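ABC transporter, solute-binding protein (Staphylococcus aureus, PDB 6LKK) binds glucose 6-phosphate and probably serves as the extracellular sensor of this sugar phosphate in a two-component signalling system. Local coordinates at residues L120-Y131 / G180-Y188. Numbering follows the deposited sequence.
With G6P (6-O-phosphono-alpha-D-glucopyranose), chain B.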
loop_
_atom_site.group_PDB
_atom_site.type_symbol
_atom_site.label_atom_id
_atom_site.label_comp_id
_atom_site.label_asym_id
_atom_site.label_seq_id
_atom_site.Cartn_x
_atom_site.Cartn_y
_atom_site.Cartn_z
ATOM N N LEU A 120 6.160 -14.282 15.000
ATOM C CA LEU A 120 5.646 -13.155 15.769
ATOM C C LEU A 120 4.871 -13.610 16.998
ATOM O O LEU A 120 4.672 -12.812 17.920
ATOM C CB LEU A 120 4.760 -12.275 14.887
ATOM C CG LEU A 120 5.455 -11.530 13.744
ATOM C CD1 LEU A 120 4.432 -10.751 12.936
ATOM C CD2 LEU A 120 6.540 -10.594 14.263
ATOM N N LEU A 121 4.447 -14.873 17.036
ATOM C CA LEU A 121 3.682 -15.410 18.151
ATOM C C LEU A 121 4.559 -15.928 19.282
ATOM O O LEU A 121 4.024 -16.402 20.288
ATOM C CB LEU A 121 2.769 -16.537 17.659
ATOM C CG LEU A 121 1.772 -16.156 16.565
ATOM C CD1 LEU A 121 0.947 -17.367 16.161
ATOM C CD2 LEU A 121 0.870 -15.019 17.016
ATOM N N GLN A 122 5.877 -15.859 19.146
ATOM C CA GLN A 122 6.750 -16.284 20.231
ATOM C C GLN A 122 6.392 -15.516 21.501
ATOM O O GLN A 122 6.194 -14.294 21.446
ATOM C CB GLN A 122 8.212 -16.053 19.859
ATOM C CG GLN A 122 8.745 -17.064 18.857
ATOM C CD GLN A 122 10.133 -16.722 18.362
ATOM O OE1 GLN A 122 11.121 -17.325 18.782
ATOM N NE2 GLN A 122 10.217 -15.754 17.457
ATOM N N PRO A 123 6.280 -16.185 22.654
ATOM C CA PRO A 123 5.834 -15.479 23.868
ATOM C C PRO A 123 6.645 -14.241 24.212
ATOM O O PRO A 123 6.078 -13.276 24.739
ATOM C CB PRO A 123 5.962 -16.557 24.952
ATOM C CG PRO A 123 5.733 -17.827 24.224
ATOM C CD PRO A 123 6.358 -17.640 22.869
ATOM N N ILE A 124 7.950 -14.228 23.929
ATOM C CA ILE A 124 8.773 -13.080 24.291
ATOM C C ILE A 124 8.298 -11.811 23.596
ATOM O O ILE A 124 8.586 -10.702 24.062
ATOM C CB ILE A 124 10.258 -13.372 23.969
ATOM C CG1 ILE A 124 11.173 -12.283 24.543
ATOM C CG2 ILE A 124 10.475 -13.503 22.466
ATOM C CD1 ILE A 124 11.242 -12.271 26.057
ATOM N N LEU A 125 7.559 -11.942 22.496
ATOM C CA LEU A 125 7.121 -10.801 21.706
ATOM C C LEU A 125 5.710 -10.336 22.045
ATOM O O LEU A 125 5.234 -9.372 21.441
ATOM C CB LEU A 125 7.198 -11.143 20.216
ATOM C CG LEU A 125 8.602 -11.373 19.651
ATOM C CD1 LEU A 125 8.529 -11.874 18.215
ATOM C CD2 LEU A 125 9.446 -10.108 19.729
ATOM N N LYS A 126 5.035 -10.984 22.993
ATOM C CA LYS A 126 3.646 -10.644 23.273
ATOM C C LYS A 126 3.525 -9.189 23.703
ATOM O O LYS A 126 4.280 -8.713 24.557
ATOM C CB LYS A 126 3.077 -11.554 24.358
ATOM C CG LYS A 126 1.622 -11.252 24.679
ATOM C CD LYS A 126 0.933 -12.428 25.339
ATOM C CE LYS A 126 -0.438 -12.035 25.871
ATOM N NZ LYS A 126 -1.383 -11.649 24.789
ATOM N N GLY A 127 2.564 -8.483 23.109
ATOM C CA GLY A 127 2.359 -7.079 23.395
ATOM C C GLY A 127 3.452 -6.156 22.907
ATOM O O GLY A 127 3.365 -4.946 23.141
ATOM N N LYS A 128 4.476 -6.681 22.236
ATOM C CA LYS A 128 5.582 -5.881 21.728
ATOM C C LYS A 128 5.613 -5.862 20.205
ATOM O O LYS A 128 6.645 -5.536 19.608
ATOM C CB LYS A 128 6.901 -6.403 22.298
ATOM C CG LYS A 128 6.914 -6.428 23.823
ATOM C CD LYS A 128 8.260 -6.841 24.389
ATOM C CE LYS A 128 8.226 -6.857 25.909
ATOM N NZ LYS A 128 9.577 -7.045 26.507
ATOM N N ILE A 129 4.491 -6.200 19.573
ATOM C CA ILE A 129 4.325 -6.180 18.126
ATOM C C ILE A 129 3.185 -5.227 17.805
ATOM O O ILE A 129 2.203 -5.158 18.552
ATOM C CB ILE A 129 4.019 -7.589 17.574
ATOM C CG1 ILE A 129 5.016 -8.612 18.120
ATOM C CG2 ILE A 129 4.013 -7.579 16.049
ATOM C CD1 ILE A 129 6.461 -8.292 17.808
ATOM N N ALA A 130 3.304 -4.501 16.694
ATOM C CA ALA A 130 2.312 -3.504 16.317
ATOM C C ALA A 130 1.797 -3.746 14.904
ATOM O O ALA A 130 2.497 -4.292 14.049
ATOM C CB ALA A 130 2.884 -2.085 16.410
ATOM N N TYR A 131 0.554 -3.327 14.675
ATOM C CA TYR A 131 -0.048 -3.322 13.349
ATOM C C TYR A 131 -1.093 -2.217 13.316
ATOM O O TYR A 131 -1.458 -1.658 14.352
ATOM C CB TYR A 131 -0.663 -4.680 12.994
ATOM C CG TYR A 131 -1.895 -5.041 13.797
ATOM C CD1 TYR A 131 -1.796 -5.405 15.133
ATOM C CD2 TYR A 131 -3.154 -5.030 13.213
ATOM C CE1 TYR A 131 -2.920 -5.739 15.867
ATOM C CE2 TYR A 131 -4.281 -5.364 13.938
ATOM C CZ TYR A 131 -4.159 -5.718 15.263
ATOM O OH TYR A 131 -5.288 -6.050 15.980
ATOM N N GLY A 180 12.139 2.113 18.462
ATOM C CA GLY A 180 12.377 1.204 19.561
ATOM C C GLY A 180 11.237 1.038 20.537
ATOM O O GLY A 180 11.460 0.516 21.634
ATOM N N LYS A 181 10.026 1.466 20.181
ATOM C CA LYS A 181 8.886 1.254 21.065
ATOM C C LYS A 181 8.311 -0.147 20.913
ATOM O O LYS A 181 7.694 -0.663 21.851
ATOM C CB LYS A 181 7.806 2.303 20.794
ATOM C CG LYS A 181 6.618 2.211 21.740
ATOM C CD LYS A 181 5.586 3.285 21.451
ATOM C CE LYS A 181 4.437 3.215 22.441
ATOM N NZ LYS A 181 3.366 4.199 22.131
ATOM N N TYR A 182 8.501 -0.771 19.751
ATOM C CA TYR A 182 8.058 -2.133 19.511
ATOM C C TYR A 182 9.197 -2.932 18.897
ATOM O O TYR A 182 10.053 -2.387 18.195
ATOM C CB TYR A 182 6.839 -2.183 18.579
ATOM C CG TYR A 182 5.611 -1.501 19.132
ATOM C CD1 TYR A 182 4.841 -2.106 20.118
ATOM C CD2 TYR A 182 5.219 -0.256 18.666
ATOM C CE1 TYR A 182 3.715 -1.483 20.624
ATOM C CE2 TYR A 182 4.097 0.373 19.168
ATOM C CZ TYR A 182 3.349 -0.244 20.145
ATOM O OH TYR A 182 2.230 0.380 20.647
ATOM N N TYR A 183 9.192 -4.238 19.168
ATOM C CA TYR A 183 10.193 -5.122 18.585
ATOM C C TYR A 183 9.957 -5.334 17.097
ATOM O O TYR A 183 10.917 -5.517 16.339
ATOM C CB TYR A 183 10.187 -6.467 19.311
ATOM C CG TYR A 183 10.982 -6.474 20.595
ATOM C CD1 TYR A 183 10.765 -5.517 21.577
ATOM C CD2 TYR A 183 11.946 -7.444 20.827
ATOM C CE1 TYR A 183 11.491 -5.523 22.752
ATOM C CE2 TYR A 183 12.676 -7.460 21.999
ATOM C CZ TYR A 183 12.444 -6.498 22.957
ATOM O OH TYR A 183 13.171 -6.509 24.126
ATOM N N ALA A 184 8.702 -5.319 16.660
ATOM C CA ALA A 184 8.394 -5.583 15.263
ATOM C C ALA A 184 6.996 -5.068 14.960
ATOM O O ALA A 184 6.213 -4.768 15.864
ATOM C CB ALA A 184 8.510 -7.078 14.935
ATOM N N GLY A 185 6.694 -4.965 13.668
ATOM C CA GLY A 185 5.397 -4.468 13.250
ATOM C C GLY A 185 5.071 -4.892 11.836
ATOM O O GLY A 185 5.926 -5.376 11.092
ATOM N N LEU A 186 3.805 -4.693 11.474
ATOM C CA LEU A 186 3.299 -5.028 10.148
ATOM C C LEU A 186 3.203 -3.752 9.319
ATOM O O LEU A 186 2.429 -2.848 9.648
ATOM C CB LEU A 186 1.941 -5.719 10.249
ATOM C CG LEU A 186 1.892 -7.001 11.082
ATOM C CD1 LEU A 186 0.558 -7.693 10.870
ATOM C CD2 LEU A 186 3.037 -7.946 10.748
ATOM N N SER A 187 3.983 -3.689 8.245
ATOM C CA SER A 187 4.164 -2.458 7.484
ATOM C C SER A 187 4.123 -2.802 5.998
ATOM O O SER A 187 3.574 -3.828 5.580
ATOM C CB SER A 187 5.474 -1.772 7.909
ATOM O OG SER A 187 5.691 -0.571 7.193
ATOM N N TYR A 188 4.687 -1.921 5.173
ATOM C CA TYR A 188 4.810 -2.179 3.748
ATOM C C TYR A 188 6.169 -1.684 3.275
ATOM O O TYR A 188 6.839 -0.895 3.945
ATOM C CB TYR A 188 3.670 -1.539 2.941
ATOM C CG TYR A 188 3.576 -0.030 3.010
ATOM C CD1 TYR A 188 2.913 0.599 4.055
ATOM C CD2 TYR A 188 4.125 0.765 2.013
ATOM C CE1 TYR A 188 2.812 1.972 4.112
ATOM C CE2 TYR A 188 4.029 2.142 2.062
ATOM C CZ TYR A 188 3.372 2.743 3.115
ATOM O OH TYR A 188 3.274 4.114 3.172
HETATM C C1 G6P B . -0.668 0.090 1.535
HETATM C C2 G6P B . -0.543 0.420 0.027
HETATM C C3 G6P B . -0.051 1.788 -0.269
HETATM C C4 G6P B . -0.567 2.758 0.698
HETATM C C5 G6P B . 0.038 2.466 2.067
HETATM C C6 G6P B . -0.579 3.342 3.111
HETATM O O1 G6P B . -0.010 -1.108 1.819
HETATM O O2 G6P B . 0.332 -0.525 -0.612
HETATM O O3 G6P B . -0.515 2.174 -1.635
HETATM O O4 G6P B . -0.194 4.104 0.311
HETATM O O5 G6P B . -0.160 1.069 2.498
HETATM O O6 G6P B . -1.971 3.122 3.121
HETATM P P G6P B . -2.756 2.804 4.584
HETATM O O1P G6P B . -4.247 2.738 4.305
HETATM O O2P G6P B . -2.462 3.930 5.595
HETATM O O3P G6P B . -2.289 1.502 5.123
#
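Two parallel strands, 129-131 and 184-188, meet in the sheet of one lobe of a solute-binding protein fold, and the second runs on to the sugar-phosphate site. Their axes lie 4.6 Å apart at 20°. A130 is bonded through both N and O: its N donates to A184 O (3.0 Å), and its O accepts from L186 N (2.9 Å), with that donor tilted 16° from the carbonyl plane. Earlier in the pairing, Y183 N donates a hydrogen bond to K128 O (2.9 Å). G185 CA comes within 3.0 Å of A130 O in a CA-H...O contact; lacking a side chain, glycine suits so close an approach.

On the face bearing A130, the methyl stands over the centre of the Y182 ring, 3.8 Å from the centroid, a CH-pi contact for which its small size suits it. K181 CG lies against the ring's opposite face. On the other face of the sheet, I129 has CG1 beside its backbone N (chi1 -49°), which with the bend at the next bond brings CD1 within 3.7 Å of A184 CB; small A184 also receives L120 CD2. The side chains of L120 and L186 cross obliquely, CD1 of the first meeting CD2 of the second at 3.8 Å; branched apolar chains suit this buried place. L125 CD2 packs on Y183 CB, while the extended K128 lies beside Y183 and points the same way, its CD touching CE1 of the ring.

Strand 165-167 pairs with 129-131, and 92-105 with 184-188. Helix 154-161 packs through F160 on L120, Y131 and L186, and helix 138-151 adds H143 and M144 against L186. At the end of its strand, just before helix 189-197, Y188 lays one ring face against G6P O5.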